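Long-range contacts in 35 kDa hemin binding protein (Porphyromonas gingivalis, PDB 5Y1A), which is a cargo of the type IX secretion system, named for hemin binding, with a thioredoxin domain that probably exchanges thiols and disulfides: residues A[44-49]-A[80-85]; A[149-154]-A[269-274]; A[178-183]-A[249-254]; A[184-189]-A[207-212]. All coordinates share one frame; numbering follows the deposited sequence.

Contact 1: residues A[44-49]-A[80-85]; sequences TAEWCG and YNDGIS
The side chain of Asp82 lies against the backbone of Ala45 and Glu46. Its CG sits between the backbone N and the carbonyl carbon, the crowded position (chi1 74°). This turns OD2 to Glu46 N, which donates to it at 2.8 Å on the lone pair anti to OD1. The same OD2 rests 3.3 Å from Ala45 CA and also bonds His79. OD1 faces the other way and caps the helix starting at Gly83. Ser85 N meets it nearly along the C-O axis; Ile84 N comes from above the carboxylate plane. Asp82 N in turn donates to Ser85 OG at 3.1 Å, which completes a capping box. The donors would probably favour the charged carboxylate, although Glu46 OE1, 4.6 Å from Asp82 OD2, would oppose this. The Glu46 chain runs extended across Ile84 and puts OE2 3.5 Å from Ile84 CD1. Its carboxylate is bonded by Ile192 N and Asn193 N, and a water joins OE1 to Gly83 N. Trp47 turns its indole edge to the loop; NE1 makes a weak, bent bond of 2.8 Å to Asn81 O. Tyr80 N donates to Thr44 O at 3.2 Å and ties together the C-terminal ends of parallel strands 34-44 and 73-79. Residues 45-48 form a type I turn ending at Cys48, part of a CxxC pattern at a helix start, consistent with the active-site loop of a thioredoxin fold.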
loop_
_atom_site.group_PDB
_atom_site.type_symbol
_atom_site.label_atom_id
_atom_site.label_comp_id
_atom_site.label_asym_id
_atom_site.label_seq_id
_atom_site.Cartn_x
_atom_site.Cartn_y
_atom_site.Cartn_z
ATOM N N THR A 44 -12.935 -7.620 -6.030
ATOM C CA THR A 44 -13.413 -8.575 -5.040
ATOM C C THR A 44 -14.330 -7.911 -4.003
ATOM O O THR A 44 -14.374 -6.675 -3.884
ATOM C CB THR A 44 -12.184 -9.257 -4.353
ATOM O OG1 THR A 44 -12.606 -10.387 -3.575
ATOM C CG2 THR A 44 -11.424 -8.267 -3.448
ATOM N N ALA A 45 -15.058 -8.730 -3.249
ATOM C CA ALA A 45 -15.844 -8.236 -2.112
ATOM C C ALA A 45 -16.038 -9.278 -1.036
ATOM O O ALA A 45 -16.057 -10.476 -1.323
ATOM C CB ALA A 45 -17.190 -7.704 -2.576
ATOM N N GLU A 46 -16.235 -8.811 0.192
ATOM C CA GLU A 46 -16.394 -9.714 1.341
ATOM C C GLU A 46 -17.686 -10.532 1.284
ATOM O O GLU A 46 -17.760 -11.640 1.837
ATOM C CB GLU A 46 -16.270 -8.922 2.637
ATOM C CG GLU A 46 -14.796 -8.542 2.904
ATOM C CD GLU A 46 -14.584 -7.769 4.198
ATOM O OE1 GLU A 46 -15.590 -7.311 4.779
ATOM O OE2 GLU A 46 -13.403 -7.601 4.608
ATOM N N TRP A 47 -18.685 -10.000 0.579
ATOM C CA TRP A 47 -19.965 -10.708 0.391
ATOM C C TRP A 47 -19.925 -11.727 -0.754
ATOM O O TRP A 47 -20.870 -12.515 -0.934
ATOM C CB TRP A 47 -21.124 -9.706 0.192
ATOM C CG TRP A 47 -20.862 -8.676 -0.900
ATOM C CD1 TRP A 47 -20.555 -7.355 -0.720
ATOM C CD2 TRP A 47 -20.868 -8.894 -2.328
ATOM N NE1 TRP A 47 -20.375 -6.742 -1.945
ATOM C CE2 TRP A 47 -20.570 -7.656 -2.942
ATOM C CE3 TRP A 47 -21.110 -10.016 -3.147
ATOM C CZ2 TRP A 47 -20.461 -7.510 -4.343
ATOM C CZ3 TRP A 47 -21.032 -9.869 -4.525
ATOM C CH2 TRP A 47 -20.703 -8.620 -5.112
ATOM N N CYS A 48 -18.845 -11.716 -1.528
ATOM C CA CYS A 48 -18.747 -12.510 -2.763
ATOM C C CYS A 48 -18.198 -13.912 -2.461
ATOM O O CYS A 48 -17.013 -14.075 -2.153
ATOM C CB CYS A 48 -17.875 -11.763 -3.779
ATOM S SG CYS A 48 -17.411 -12.715 -5.246
ATOM N N GLY A 49 -19.078 -14.918 -2.499
ATOM C CA GLY A 49 -18.683 -16.291 -2.134
ATOM C C GLY A 49 -17.648 -16.914 -3.067
ATOM O O GLY A 49 -16.899 -17.799 -2.674
ATOM N N TYR A 80 -15.048 -3.585 -3.392
ATOM C CA TYR A 80 -16.169 -2.698 -3.676
ATOM C C TYR A 80 -17.469 -3.119 -3.013
ATOM O O TYR A 80 -17.778 -4.320 -2.907
ATOM C CB TYR A 80 -16.372 -2.527 -5.183
ATOM C CG TYR A 80 -17.245 -1.335 -5.530
ATOM C CD1 TYR A 80 -16.806 -0.048 -5.234
ATOM C CD2 TYR A 80 -18.475 -1.489 -6.177
ATOM C CE1 TYR A 80 -17.550 1.064 -5.537
ATOM C CE2 TYR A 80 -19.265 -0.334 -6.496
ATOM C CZ TYR A 80 -18.760 0.929 -6.165
ATOM O OH TYR A 80 -19.411 2.118 -6.424
ATOM N N ASN A 81 -18.257 -2.121 -2.595
ATOM C CA ASN A 81 -19.575 -2.396 -1.978
ATOM C C ASN A 81 -19.494 -3.344 -0.782
ATOM O O ASN A 81 -20.282 -4.290 -0.658
ATOM C CB ASN A 81 -20.611 -2.879 -2.999
ATOM C CG ASN A 81 -21.164 -1.745 -3.854
ATOM O OD1 ASN A 81 -20.877 -0.584 -3.593
ATOM N ND2 ASN A 81 -21.930 -2.087 -4.891
ATOM N N ASP A 82 -18.531 -3.093 0.096
ATOM C CA ASP A 82 -18.381 -3.935 1.273
ATOM C C ASP A 82 -17.810 -3.155 2.445
ATOM O O ASP A 82 -17.685 -1.945 2.360
ATOM C CB ASP A 82 -17.618 -5.251 0.957
ATOM C CG ASP A 82 -16.102 -5.070 0.740
ATOM O OD1 ASP A 82 -15.571 -3.950 0.928
ATOM O OD2 ASP A 82 -15.461 -6.088 0.388
ATOM N N GLY A 83 -17.464 -3.852 3.526
ATOM C CA GLY A 83 -16.911 -3.191 4.702
ATOM C C GLY A 83 -15.596 -2.448 4.476
ATOM O O GLY A 83 -15.285 -1.474 5.201
ATOM N N ILE A 84 -14.817 -2.902 3.498
ATOM C CA ILE A 84 -13.520 -2.302 3.225
ATOM C C ILE A 84 -13.684 -1.000 2.442
ATOM O O ILE A 84 -13.042 -0.002 2.765
ATOM C CB ILE A 84 -12.549 -3.299 2.529
ATOM C CG1 ILE A 84 -12.153 -4.422 3.516
ATOM C CG2 ILE A 84 -11.315 -2.577 1.988
ATOM C CD1 ILE A 84 -11.183 -5.422 2.972
ATOM N N SER A 85 -14.550 -0.994 1.432
ATOM C CA SER A 85 -14.809 0.255 0.688
ATOM C C SER A 85 -15.631 1.257 1.508
ATOM O O SER A 85 -15.611 2.457 1.240
ATOM C CB SER A 85 -15.522 -0.039 -0.640
ATOM O OG SER A 85 -16.830 -0.565 -0.426
HETATM O O HOH W 1 -17.990 -6.488 4.393
#

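Contact 2: residues A[149-154]-A[269-274]; sequences LKLTKG and ESLDKA
Lys153 starts from the crowded position, with CG between the backbone N and the carbonyl carbon (chi1 60°), and then runs extended. This carries NZ across the 271-274 turn to Asp272 O, where it donates at 2.8 Å in the carbonyl plane. On the way CE passes 3.4 Å from Ala274 O. The lysine thus holds Asp272 O directly and is linked weakly, through a water, to Ala274 O. The turn is type I and is closed by Ala274 N bonding to Leu271 O. Ser270 OG accepts from Lys273 N at 3.1 Å, an ST motif at the entry to the turn. Leu151 points CG anti to the carbonyl carbon (chi1 -53°). Its CD1 then reaches Glu269 O and lies 4.1 Å from Leu271 CB. On its other flank, Leu151 CB touches Ala274 CB at 3.7 Å. Glu269 CG stands anti to the carbonyl carbon and packs on Leu149 CB at 3.7 Å; the bend at chi2 turns the carboxylate. A water links Glu269 OE2 to Leu149 N. In strand 245-252, Leu149 meets Ala249 and Leu151 meets Val247. Leu271 reaches Cys161 of strand 161-169. After the turn the chain joins strand 145-153 at residues 275-276. The chain here crosses between the two sheets of the beta-sandwich, consistent with an immunoglobulin-like domain.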
loop_
_atom_site.group_PDB
_atom_site.type_symbol
_atom_site.label_atom_id
_atom_site.label_comp_id
_atom_site.label_asym_id
_atom_site.label_seq_id
_atom_site.Cartn_x
_atom_site.Cartn_y
_atom_site.Cartn_z
ATOM N N LEU A 149 11.778 2.152 -5.079
ATOM C CA LEU A 149 11.139 2.676 -3.878
ATOM C C LEU A 149 12.103 2.673 -2.707
ATOM O O LEU A 149 12.810 1.669 -2.457
ATOM C CB LEU A 149 9.940 1.793 -3.515
ATOM C CG LEU A 149 8.631 1.902 -4.288
ATOM C CD1 LEU A 149 8.779 1.475 -5.769
ATOM C CD2 LEU A 149 7.615 1.037 -3.579
ATOM N N LYS A 150 12.150 3.808 -2.013
ATOM C CA LYS A 150 12.824 3.896 -0.724
ATOM C C LYS A 150 11.780 4.340 0.287
ATOM O O LYS A 150 11.239 5.453 0.202
ATOM C CB LYS A 150 14.036 4.843 -0.771
ATOM C CG LYS A 150 14.665 5.140 0.606
ATOM C CD LYS A 150 15.119 3.882 1.346
ATOM C CE LYS A 150 15.489 4.250 2.808
ATOM N NZ LYS A 150 16.197 3.163 3.541
ATOM N N LEU A 151 11.504 3.461 1.235
ATOM C CA LEU A 151 10.497 3.733 2.252
ATOM C C LEU A 151 11.151 4.024 3.588
ATOM O O LEU A 151 12.219 3.479 3.882
ATOM C CB LEU A 151 9.587 2.506 2.432
ATOM C CG LEU A 151 8.936 1.932 1.169
ATOM C CD1 LEU A 151 8.033 0.749 1.556
ATOM C CD2 LEU A 151 8.132 3.028 0.402
ATOM N N THR A 152 10.470 4.823 4.412
ATOM C CA THR A 152 10.808 4.881 5.854
ATOM C C THR A 152 9.519 4.735 6.640
ATOM O O THR A 152 8.455 5.192 6.204
ATOM C CB THR A 152 11.592 6.154 6.292
ATOM O OG1 THR A 152 10.728 7.304 6.273
ATOM C CG2 THR A 152 12.825 6.406 5.416
ATOM N N LYS A 153 9.585 4.086 7.796
ATOM C CA LYS A 153 8.383 3.930 8.609
ATOM C C LYS A 153 8.337 4.851 9.813
ATOM O O LYS A 153 9.369 5.138 10.411
ATOM C CB LYS A 153 8.184 2.487 9.048
ATOM C CG LYS A 153 9.306 1.924 9.870
ATOM C CD LYS A 153 8.978 0.492 10.252
ATOM C CE LYS A 153 10.066 -0.051 11.181
ATOM N NZ LYS A 153 9.820 -1.496 11.536
ATOM N N GLY A 154 7.130 5.308 10.138
ATOM C CA GLY A 154 6.906 6.154 11.309
ATOM C C GLY A 154 7.045 5.286 12.530
ATOM O O GLY A 154 6.915 4.078 12.420
ATOM N N GLU A 269 7.993 -2.549 -2.153
ATOM C CA GLU A 269 8.853 -2.816 -1.003
ATOM C C GLU A 269 7.999 -3.004 0.250
ATOM O O GLU A 269 6.866 -2.490 0.326
ATOM C CB GLU A 269 9.841 -1.640 -0.782
ATOM C CG GLU A 269 10.880 -1.389 -1.915
ATOM C CD GLU A 269 11.860 -2.566 -2.202
ATOM O OE1 GLU A 269 11.998 -3.504 -1.383
ATOM O OE2 GLU A 269 12.485 -2.550 -3.281
ATOM N N SER A 270 8.538 -3.711 1.247
ATOM C CA SER A 270 7.842 -3.878 2.539
ATOM C C SER A 270 7.955 -2.626 3.409
ATOM O O SER A 270 9.059 -2.157 3.702
ATOM C CB SER A 270 8.405 -5.083 3.309
ATOM O OG SER A 270 8.045 -5.066 4.682
ATOM N N LEU A 271 6.810 -2.121 3.847
ATOM C CA LEU A 271 6.767 -0.942 4.710
ATOM C C LEU A 271 7.125 -1.311 6.156
ATOM O O LEU A 271 7.904 -0.600 6.816
ATOM C CB LEU A 271 5.406 -0.231 4.599
ATOM C CG LEU A 271 5.209 1.029 5.475
ATOM C CD1 LEU A 271 6.295 2.108 5.162
ATOM C CD2 LEU A 271 3.779 1.539 5.313
ATOM N N ASP A 272 6.575 -2.413 6.665
ATOM C CA ASP A 272 6.902 -2.798 8.045
ATOM C C ASP A 272 8.380 -3.180 8.242
ATOM O O ASP A 272 8.912 -3.052 9.355
ATOM C CB ASP A 272 5.941 -3.858 8.589
ATOM C CG ASP A 272 5.953 -5.108 7.789
ATOM O OD1 ASP A 272 5.564 -5.077 6.598
ATOM O OD2 ASP A 272 6.323 -6.153 8.354
ATOM N N LYS A 273 9.037 -3.608 7.178
ATOM C CA LYS A 273 10.455 -3.921 7.261
ATOM C C LYS A 273 11.338 -2.717 6.936
ATOM O O LYS A 273 12.546 -2.787 7.107
ATOM C CB LYS A 273 10.770 -5.135 6.392
ATOM C CG LYS A 273 9.933 -6.341 6.841
ATOM C CD LYS A 273 9.885 -7.447 5.816
ATOM C CE LYS A 273 9.012 -8.600 6.308
ATOM N NZ LYS A 273 7.516 -8.328 6.262
ATOM N N ALA A 274 10.733 -1.603 6.511
ATOM C CA ALA A 274 11.504 -0.420 6.085
ATOM C C ALA A 274 12.335 0.163 7.224
ATOM O O ALA A 274 12.044 -0.088 8.399
ATOM C CB ALA A 274 10.578 0.699 5.528
HETATM O O HOH W 2 12.373 -0.649 -5.223
HETATM O O HOH W 3 12.767 -2.288 10.078
#

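Contact 3: residues A[178-183]-A[249-254]; sequences LMLTAY and AFVHHP
Strands 179-183 and 249-252 run antiparallel, with axes 4.7 Å apart and directions 156° from each other. Met179 pairs with His252 and Thr181 with Phe250 as hydrogen-bonded pairs. Each is closed by two N-H to O bonds; the Phe250 N to Thr181 O bond, at 2.8 Å, lies nearly along the C=O axis. Leu180 with Val251 and Ala182 with Ala249 are the non-hydrogen-bonded pairs. Leu180 CD1 meets Val251 CG2 at 4.0 Å, and the two alanine methyl groups touch. These are the two central strands of a four-stranded antiparallel sheet; Leu180, Ala182 and Ala249 pack on Phe165 of strand 161-169, in the opposing sheet of the beta-sandwich. The other face carries Met179, Thr181, Phe250 and His252. His252 has CG in the crowded position (chi1 59°), which lays its ring across the neighbouring strand. Met179 CB sits over one ring face, 3.5 Å from its centroid, in a CH-pi contact. His252 NE2 and Thr181 OG1 share a hydrogen bond of 2.7 Å in which either may donate. His252 ND1 donates to His253 O at 2.9 Å, so both ring nitrogens are engaged, which should hold the ring's rotation. Phe250 takes the same crowded chi1 and lies alongside Thr181, whose CB is over its face. The Phe250 edge points at the face of Tyr183 in a T-shaped stack, centroids 5.4 Å apart and planes at 80°. Tyr183 OH bonds Glu41 of the thioredoxin-like part.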
loop_
_atom_site.group_PDB
_atom_site.type_symbol
_atom_site.label_atom_id
_atom_site.label_comp_id
_atom_site.label_asym_id
_atom_site.label_seq_id
_atom_site.Cartn_x
_atom_site.Cartn_y
_atom_site.Cartn_z
ATOM N N LEU A 178 2.642 10.632 -18.519
ATOM C CA LEU A 178 2.836 9.401 -17.760
ATOM C C LEU A 178 2.386 9.698 -16.344
ATOM O O LEU A 178 2.594 10.804 -15.839
ATOM C CB LEU A 178 4.301 8.977 -17.757
ATOM C CG LEU A 178 4.890 8.699 -19.158
ATOM C CD1 LEU A 178 6.387 8.363 -19.049
ATOM C CD2 LEU A 178 4.171 7.560 -19.796
ATOM N N MET A 179 1.807 8.680 -15.711
ATOM C CA MET A 179 1.227 8.822 -14.388
ATOM C C MET A 179 1.952 7.897 -13.412
ATOM O O MET A 179 2.478 6.862 -13.805
ATOM C CB MET A 179 -0.255 8.423 -14.447
ATOM C CG MET A 179 -1.061 9.090 -15.565
ATOM S SD MET A 179 -1.039 10.916 -15.503
ATOM C CE MET A 179 -2.005 11.145 -14.068
ATOM N N LEU A 180 1.979 8.283 -12.143
ATOM C CA LEU A 180 2.396 7.350 -11.103
ATOM C C LEU A 180 1.281 7.144 -10.072
ATOM O O LEU A 180 0.669 8.118 -9.576
ATOM C CB LEU A 180 3.694 7.817 -10.430
ATOM C CG LEU A 180 4.218 6.755 -9.471
ATOM C CD1 LEU A 180 5.564 6.261 -9.882
ATOM C CD2 LEU A 180 4.195 7.273 -8.023
ATOM N N THR A 181 0.982 5.872 -9.806
ATOM C CA THR A 181 0.036 5.509 -8.751
ATOM C C THR A 181 0.782 4.689 -7.705
ATOM O O THR A 181 1.607 3.835 -8.045
ATOM C CB THR A 181 -1.178 4.738 -9.335
ATOM O OG1 THR A 181 -1.933 5.633 -10.165
ATOM C CG2 THR A 181 -2.092 4.219 -8.236
ATOM N N ALA A 182 0.494 4.944 -6.433
ATOM C CA ALA A 182 1.063 4.110 -5.371
ATOM C C ALA A 182 -0.049 3.679 -4.411
ATOM O O ALA A 182 -0.941 4.486 -4.031
ATOM C CB ALA A 182 2.179 4.851 -4.625
ATOM N N TYR A 183 0.030 2.415 -4.013
ATOM C CA TYR A 183 -0.891 1.816 -3.062
ATOM C C TYR A 183 -0.156 1.414 -1.784
ATOM O O TYR A 183 1.009 0.976 -1.825
ATOM C CB TYR A 183 -1.523 0.517 -3.621
ATOM C CG TYR A 183 -2.334 0.631 -4.887
ATOM C CD1 TYR A 183 -3.017 1.814 -5.223
ATOM C CD2 TYR A 183 -2.483 -0.486 -5.725
ATOM C CE1 TYR A 183 -3.808 1.866 -6.407
ATOM C CE2 TYR A 183 -3.249 -0.442 -6.881
ATOM C CZ TYR A 183 -3.906 0.737 -7.227
ATOM O OH TYR A 183 -4.663 0.775 -8.389
ATOM N N ALA A 249 4.318 0.909 -6.172
ATOM C CA ALA A 249 4.187 2.071 -7.057
ATOM C C ALA A 249 4.305 1.603 -8.480
ATOM O O ALA A 249 5.099 0.685 -8.793
ATOM C CB ALA A 249 5.272 3.101 -6.762
ATOM N N PHE A 250 3.530 2.237 -9.362
ATOM C CA PHE A 250 3.669 1.911 -10.777
ATOM C C PHE A 250 3.511 3.114 -11.704
ATOM O O PHE A 250 2.727 4.036 -11.414
ATOM C CB PHE A 250 2.768 0.738 -11.181
ATOM C CG PHE A 250 1.326 0.881 -10.792
ATOM C CD1 PHE A 250 0.403 1.480 -11.670
ATOM C CD2 PHE A 250 0.875 0.359 -9.579
ATOM C CE1 PHE A 250 -0.967 1.573 -11.324
ATOM C CE2 PHE A 250 -0.501 0.442 -9.201
ATOM C CZ PHE A 250 -1.419 1.053 -10.090
ATOM N N VAL A 251 4.294 3.100 -12.787
ATOM C CA VAL A 251 4.212 4.086 -13.874
ATOM C C VAL A 251 3.239 3.556 -14.934
ATOM O O VAL A 251 3.292 2.377 -15.330
ATOM C CB VAL A 251 5.613 4.309 -14.506
ATOM C CG1 VAL A 251 5.541 5.348 -15.612
ATOM C CG2 VAL A 251 6.648 4.743 -13.427
ATOM N N HIS A 252 2.321 4.409 -15.384
ATOM C CA HIS A 252 1.277 3.943 -16.279
ATOM C C HIS A 252 0.793 5.048 -17.190
ATOM O O HIS A 252 0.956 6.239 -16.887
ATOM C CB HIS A 252 0.102 3.355 -15.460
ATOM C CG HIS A 252 -0.530 4.318 -14.483
ATOM N ND1 HIS A 252 -1.625 5.090 -14.806
ATOM C CD2 HIS A 252 -0.262 4.577 -13.178
ATOM C CE1 HIS A 252 -1.995 5.801 -13.749
ATOM N NE2 HIS A 252 -1.175 5.513 -12.748
ATOM N N HIS A 253 0.193 4.641 -18.309
ATOM C CA HIS A 253 -0.515 5.556 -19.183
ATOM C C HIS A 253 -1.820 6.020 -18.520
ATOM O O HIS A 253 -2.345 5.359 -17.623
ATOM C CB HIS A 253 -0.771 4.879 -20.535
ATOM C CG HIS A 253 0.496 4.579 -21.298
ATOM N ND1 HIS A 253 1.225 5.557 -21.937
ATOM C CD2 HIS A 253 1.161 3.417 -21.501
ATOM C CE1 HIS A 253 2.282 5.007 -22.517
ATOM N NE2 HIS A 253 2.274 3.710 -22.259
ATOM N N PRO A 254 -2.336 7.176 -18.941
ATOM C CA PRO A 254 -3.559 7.699 -18.318
ATOM C C PRO A 254 -4.738 6.732 -18.423
ATOM O O PRO A 254 -4.942 6.124 -19.475
ATOM C CB PRO A 254 -3.830 8.990 -19.117
ATOM C CG PRO A 254 -2.469 9.388 -19.668
ATOM C CD PRO A 254 -1.791 8.079 -19.974
#

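Contact 4: residues A[184-189]-A[207-212]; sequences VLKNNM and TVLMIL
A classic beta bulge marks this antiparallel strand pair: Leu209 and Met210 both face Val184. Leu209 N donates to Val184 O at 3.0 Å, almost straight and nearly along the C=O axis. Val184 N gives its bond to Met210 O, from above the carbonyl plane. Beyond the bulge, Lys186 and Thr207 form a hydrogen-bonded pair with two bonds; Lys186 N reaches Thr207 O at 2.9 Å on a lone pair. Val184 and Met210 lie side by side, with Val184 CG2 3.9 Å from Met210 CB. The same methyl touches Leu212 CD2, the two side chains crossing at about a right angle. On the opposite face Leu185 CD2 presses on Val208 CG2 at 3.5 Å, tighter than usual for two carbons. Leu209 CD1 lies 3.7 Å from Lys186 CB. Met189 is extended, and its CE meets Leu209 CD2 tip to tip at 4.0 Å. Lys186 NZ bends back to Asn187 O and also bonds Lys243 O. Thr207, Leu209 and Met189 pack against Ile84 of helix 83-87. Leu185 and Val208 touch Thr76 of strand 73-79, and Val208 bonds Phe77 through the backbone. This end of the sheet therefore abuts the thioredoxin-like sheet.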
loop_
_atom_site.group_PDB
_atom_site.type_symbol
_atom_site.label_atom_id
_atom_site.label_comp_id
_atom_site.label_asym_id
_atom_site.label_seq_id
_atom_site.Cartn_x
_atom_site.Cartn_y
_atom_site.Cartn_z
ATOM N N VAL A 184 -0.847 1.570 -0.652
ATOM C CA VAL A 184 -0.460 0.851 0.564
ATOM C C VAL A 184 -1.317 -0.429 0.620
ATOM O O VAL A 184 -2.550 -0.362 0.593
ATOM C CB VAL A 184 -0.652 1.690 1.842
ATOM C CG1 VAL A 184 -0.083 0.891 3.055
ATOM C CG2 VAL A 184 0.088 3.059 1.712
ATOM N N LEU A 185 -0.640 -1.575 0.695
ATOM C CA LEU A 185 -1.244 -2.911 0.614
ATOM C C LEU A 185 -1.122 -3.566 1.973
ATOM O O LEU A 185 -0.069 -3.497 2.575
ATOM C CB LEU A 185 -0.521 -3.769 -0.450
ATOM C CG LEU A 185 -0.535 -3.145 -1.855
ATOM C CD1 LEU A 185 0.312 -3.990 -2.823
ATOM C CD2 LEU A 185 -1.974 -3.024 -2.355
ATOM N N LYS A 186 -2.199 -4.182 2.447
ATOM C CA LYS A 186 -2.225 -4.836 3.766
ATOM C C LYS A 186 -2.339 -6.347 3.582
ATOM O O LYS A 186 -3.256 -6.823 2.896
ATOM C CB LYS A 186 -3.400 -4.313 4.590
ATOM C CG LYS A 186 -3.477 -4.859 6.031
ATOM C CD LYS A 186 -2.329 -4.325 6.887
ATOM C CE LYS A 186 -2.309 -4.928 8.298
ATOM N NZ LYS A 186 -1.726 -6.293 8.330
ATOM N N ASN A 187 -1.400 -7.085 4.186
ATOM C CA ASN A 187 -1.390 -8.565 4.157
ATOM C C ASN A 187 -1.858 -9.125 5.475
ATOM O O ASN A 187 -1.923 -8.377 6.472
ATOM C CB ASN A 187 -0.001 -9.088 3.826
ATOM C CG ASN A 187 0.507 -8.542 2.509
ATOM O OD1 ASN A 187 -0.218 -8.552 1.501
ATOM N ND2 ASN A 187 1.749 -8.051 2.504
ATOM N N ASN A 188 -2.149 -10.433 5.494
ATOM C CA ASN A 188 -2.672 -11.100 6.698
ATOM C C ASN A 188 -3.732 -10.285 7.409
ATOM O O ASN A 188 -3.678 -10.057 8.642
ATOM C CB ASN A 188 -1.524 -11.439 7.653
ATOM C CG ASN A 188 -0.564 -12.426 7.062
ATOM O OD1 ASN A 188 -0.966 -13.349 6.361
ATOM N ND2 ASN A 188 0.728 -12.238 7.341
ATOM N N MET A 189 -4.718 -9.860 6.641
ATOM C CA MET A 189 -5.680 -8.912 7.125
ATOM C C MET A 189 -6.971 -9.592 7.520
ATOM O O MET A 189 -7.573 -10.295 6.721
ATOM C CB MET A 189 -5.979 -7.865 6.030
ATOM C CG MET A 189 -7.041 -6.848 6.429
ATOM S SD MET A 189 -7.476 -5.689 5.048
ATOM C CE MET A 189 -8.626 -4.649 5.907
ATOM N N THR A 207 -4.032 -6.305 -0.038
ATOM C CA THR A 207 -5.318 -5.604 -0.154
ATOM C C THR A 207 -5.112 -4.082 -0.123
ATOM O O THR A 207 -4.464 -3.550 0.774
ATOM C CB THR A 207 -6.245 -6.110 0.949
ATOM O OG1 THR A 207 -6.489 -7.506 0.706
ATOM C CG2 THR A 207 -7.589 -5.350 0.980
ATOM N N VAL A 208 -5.635 -3.386 -1.130
ATOM C CA VAL A 208 -5.428 -1.945 -1.203
ATOM C C VAL A 208 -6.224 -1.210 -0.121
ATOM O O VAL A 208 -7.440 -1.325 -0.079
ATOM C CB VAL A 208 -5.843 -1.385 -2.571
ATOM C CG1 VAL A 208 -5.611 0.126 -2.581
ATOM C CG2 VAL A 208 -5.040 -2.071 -3.685
ATOM N N LEU A 209 -5.540 -0.481 0.757
ATOM C CA LEU A 209 -6.248 0.365 1.733
ATOM C C LEU A 209 -6.029 1.847 1.552
ATOM O O LEU A 209 -6.829 2.662 2.098
ATOM C CB LEU A 209 -5.879 -0.000 3.183
ATOM C CG LEU A 209 -6.214 -1.455 3.537
ATOM C CD1 LEU A 209 -5.874 -1.655 5.035
ATOM C CD2 LEU A 209 -7.678 -1.855 3.234
ATOM N N MET A 210 -4.938 2.199 0.865
ATOM C CA MET A 210 -4.641 3.599 0.557
ATOM C C MET A 210 -4.124 3.772 -0.861
ATOM O O MET A 210 -3.412 2.907 -1.388
ATOM C CB MET A 210 -3.608 4.214 1.536
ATOM C CG MET A 210 -3.915 4.026 3.025
ATOM S SD MET A 210 -2.614 4.740 4.133
ATOM C CE MET A 210 -2.783 6.478 3.780
ATOM N N ILE A 211 -4.459 4.913 -1.452
ATOM C CA ILE A 211 -3.916 5.342 -2.741
ATOM C C ILE A 211 -3.277 6.704 -2.465
ATOM O O ILE A 211 -3.953 7.644 -2.010
ATOM C CB ILE A 211 -5.015 5.455 -3.865
ATOM C CG1 ILE A 211 -5.824 4.130 -3.992
ATOM C CG2 ILE A 211 -4.364 5.840 -5.212
ATOM C CD1 ILE A 211 -7.091 4.008 -3.117
ATOM N N LEU A 212 -1.983 6.805 -2.747
ATOM C CA LEU A 212 -1.197 7.955 -2.295
ATOM C C LEU A 212 -1.346 9.235 -3.113
ATOM O O LEU A 212 -0.979 10.321 -2.631
ATOM C CB LEU A 212 0.261 7.559 -2.174
ATOM C CG LEU A 212 0.508 6.412 -1.176
ATOM C CD1 LEU A 212 2.009 6.207 -0.996
ATOM C CD2 LEU A 212 -0.180 6.635 0.201
#

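Overall arrangement
Along the chain, contact 1 closes before the others open; contacts 3 and 4 fall between the two segments of contact 2, and contact 4 lies between those of contact 3. Contacts 3 and 4 share strand 179-186, and their centres are about 16 Å apart. Their sheet orders its strands 207-220, 179-186, 245-252 and 263-270. Contact 2 starts at the last of these and reaches strand 145-153 of the facing sheet; it touches contact 3. Contact 1 belongs to the thioredoxin-like part, about 14 Å from contact 4 between centres. Contacts 1 and 4 touch, so the thioredoxin-like part and the beta-sandwich pack directly on each other.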